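Local coordinates for protein peptidoglycan D,D-transpeptidase FtsI (Burkholderia pseudomallei, PDB 6HZI) that probably cross-links peptidoglycan strands as the D,D-transpeptidase penicillin-binding protein 3, building the cell wall at the division septum, at residues 43-48 and 208-213. Residues are numbered along the deposited sequence; the frame is centred on the assembly and turned at random.
Sequences TGEVLS and IFKTND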
loop_
_atom_site.group_PDB
_atom_site.type_symbol
_atom_site.label_atom_id
_atom_site.label_comp_id
_atom_site.label_asym_id
_atom_site.label_seq_id
_atom_site.Cartn_x
_atom_site.Cartn_y
_atom_site.Cartn_z
ATOM N N THR A 43 -6.822 -1.916 16.505
ATOM C CA THR A 43 -6.860 -3.320 17.005
ATOM C C THR A 43 -6.169 -4.281 16.048
ATOM O O THR A 43 -5.993 -5.434 16.476
ATOM C CB THR A 43 -8.313 -3.768 17.199
ATOM O OG1 THR A 43 -8.980 -3.790 15.923
ATOM C CG2 THR A 43 -9.051 -2.838 18.142
ATOM N N GLY A 44 -5.936 -3.883 14.779
ATOM C CA GLY A 44 -5.513 -4.820 13.702
ATOM C C GLY A 44 -6.589 -5.837 13.307
ATOM O O GLY A 44 -6.251 -6.779 12.575
ATOM N N GLU A 45 -7.850 -5.647 13.728
ATOM C CA GLU A 45 -8.982 -6.507 13.333
ATOM C C GLU A 45 -9.309 -6.296 11.860
ATOM O O GLU A 45 -9.406 -5.158 11.401
ATOM C CB GLU A 45 -10.213 -6.169 14.169
ATOM C CG GLU A 45 -10.044 -6.515 15.635
ATOM C CD GLU A 45 -11.222 -6.165 16.539
ATOM O OE1 GLU A 45 -12.235 -5.701 16.026
ATOM O OE2 GLU A 45 -11.119 -6.389 17.753
ATOM N N VAL A 46 -9.489 -7.377 11.127
ATOM C CA VAL A 46 -9.991 -7.335 9.735
ATOM C C VAL A 46 -11.506 -7.084 9.778
ATOM O O VAL A 46 -12.248 -7.968 10.287
ATOM C CB VAL A 46 -9.659 -8.644 9.013
ATOM C CG1 VAL A 46 -10.225 -8.688 7.593
ATOM C CG2 VAL A 46 -8.165 -8.927 9.011
ATOM N N LEU A 47 -11.961 -5.938 9.253
ATOM C CA LEU A 47 -13.408 -5.589 9.216
ATOM C C LEU A 47 -14.019 -6.185 7.939
ATOM O O LEU A 47 -15.225 -6.491 7.944
ATOM C CB LEU A 47 -13.620 -4.068 9.299
ATOM C CG LEU A 47 -12.984 -3.393 10.517
ATOM C CD1 LEU A 47 -13.269 -1.880 10.546
ATOM C CD2 LEU A 47 -13.507 -4.075 11.757
ATOM N N SER A 48 -13.218 -6.397 6.893
ATOM C CA SER A 48 -13.748 -7.015 5.665
ATOM C C SER A 48 -12.614 -7.676 4.933
ATOM O O SER A 48 -11.445 -7.273 5.103
ATOM C CB SER A 48 -14.458 -6.035 4.755
ATOM O OG SER A 48 -13.539 -5.090 4.204
ATOM N N ILE A 208 -8.576 -12.150 12.014
ATOM C CA ILE A 208 -10.024 -12.287 11.730
ATOM C C ILE A 208 -10.819 -12.508 13.022
ATOM O O ILE A 208 -12.011 -12.726 12.914
ATOM C CB ILE A 208 -10.201 -13.426 10.721
ATOM C CG1 ILE A 208 -9.571 -13.000 9.410
ATOM C CG2 ILE A 208 -11.641 -13.787 10.493
ATOM C CD1 ILE A 208 -9.427 -14.117 8.467
ATOM N N PHE A 209 -10.225 -12.346 14.199
ATOM C CA PHE A 209 -10.908 -12.515 15.508
ATOM C C PHE A 209 -10.857 -11.208 16.286
ATOM O O PHE A 209 -9.880 -10.474 16.154
ATOM C CB PHE A 209 -10.253 -13.626 16.336
ATOM C CG PHE A 209 -10.546 -15.015 15.828
ATOM C CD1 PHE A 209 -9.762 -15.586 14.850
ATOM C CD2 PHE A 209 -11.618 -15.732 16.306
ATOM C CE1 PHE A 209 -10.059 -16.841 14.347
ATOM C CE2 PHE A 209 -11.880 -17.012 15.849
ATOM C CZ PHE A 209 -11.097 -17.561 14.865
ATOM N N LYS A 210 -11.899 -10.935 17.071
ATOM C CA LYS A 210 -11.975 -9.716 17.920
ATOM C C LYS A 210 -10.929 -9.839 19.018
ATOM O O LYS A 210 -10.660 -10.942 19.439
ATOM C CB LYS A 210 -13.379 -9.504 18.479
ATOM C CG LYS A 210 -14.368 -9.081 17.419
ATOM C CD LYS A 210 -15.537 -8.311 17.927
ATOM C CE LYS A 210 -16.512 -8.007 16.808
ATOM N NZ LYS A 210 -17.790 -7.460 17.322
ATOM N N THR A 211 -10.280 -8.734 19.328
ATOM C CA THR A 211 -9.253 -8.584 20.380
ATOM C C THR A 211 -9.940 -8.230 21.702
ATOM O O THR A 211 -11.116 -7.851 21.654
ATOM C CB THR A 211 -8.291 -7.502 19.895
ATOM O OG1 THR A 211 -8.951 -6.232 19.685
ATOM C CG2 THR A 211 -7.637 -7.966 18.613
ATOM N N ASN A 212 -9.219 -8.312 22.824
ATOM C CA ASN A 212 -9.689 -7.923 24.190
ATOM C C ASN A 212 -9.262 -6.493 24.490
ATOM O O ASN A 212 -8.059 -6.217 24.299
ATOM C CB ASN A 212 -9.040 -8.753 25.304
ATOM C CG ASN A 212 -9.334 -10.230 25.177
ATOM O OD1 ASN A 212 -9.422 -10.783 24.073
ATOM N ND2 ASN A 212 -9.503 -10.873 26.315
ATOM N N ASP A 213 -10.175 -5.654 24.992
ATOM C CA ASP A 213 -9.849 -4.313 25.571
ATOM C C ASP A 213 -8.969 -4.476 26.823
ATOM O O ASP A 213 -8.198 -3.543 27.115
ATOM C CB ASP A 213 -11.106 -3.518 25.920
ATOM C CG ASP A 213 -11.943 -3.216 24.699
ATOM O OD1 ASP A 213 -12.779 -4.078 24.362
ATOM O OD2 ASP A 213 -11.724 -2.141 24.081
#
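The carboxylate of Glu-45 accepts two hydrogen bonds from one residue, Thr-211, both at the anti side of OE2, with the backbone N and OG1 tilted to opposite sides of the carboxylate plane. Glu-45 sits in the turn between strands 33-40 and 46-52, at the edge of the antiparallel sheet of the penicillin-binding transpeptidase fold, and Thr-211 belongs to the long loop between helices 187-198 and 225-238. The hydrogen bond from Thr-211 N to Glu-45 OE2 is 2.9 Å long and nearly straight, at 175°, although the donor stands 34° out of the plane; that from Thr-211 OG1 to Glu-45 OE2 is also 2.9 Å. In Glu-45, CD is anti to CA (chi2 178°), and the extended chain brings OE2 to Thr-211. Lys-210 sends NZ to a salt bridge with Asp-6, while its CA lies 3.4 Å from Glu-45 OE2. Further along, Val-46 CG2 rests 4.3 Å from Ile-208 CG1, a modest apolar contact. Backbone hydrogen bonds also join Thr-207 to both Gly-44 and Val-46. Thr-43 OG1, hydrogen-bonded also to Asp-40, accepts from Glu-45 N in an ST turn, and Thr-43 CB lies 3.6 Å from Thr-211 OG1.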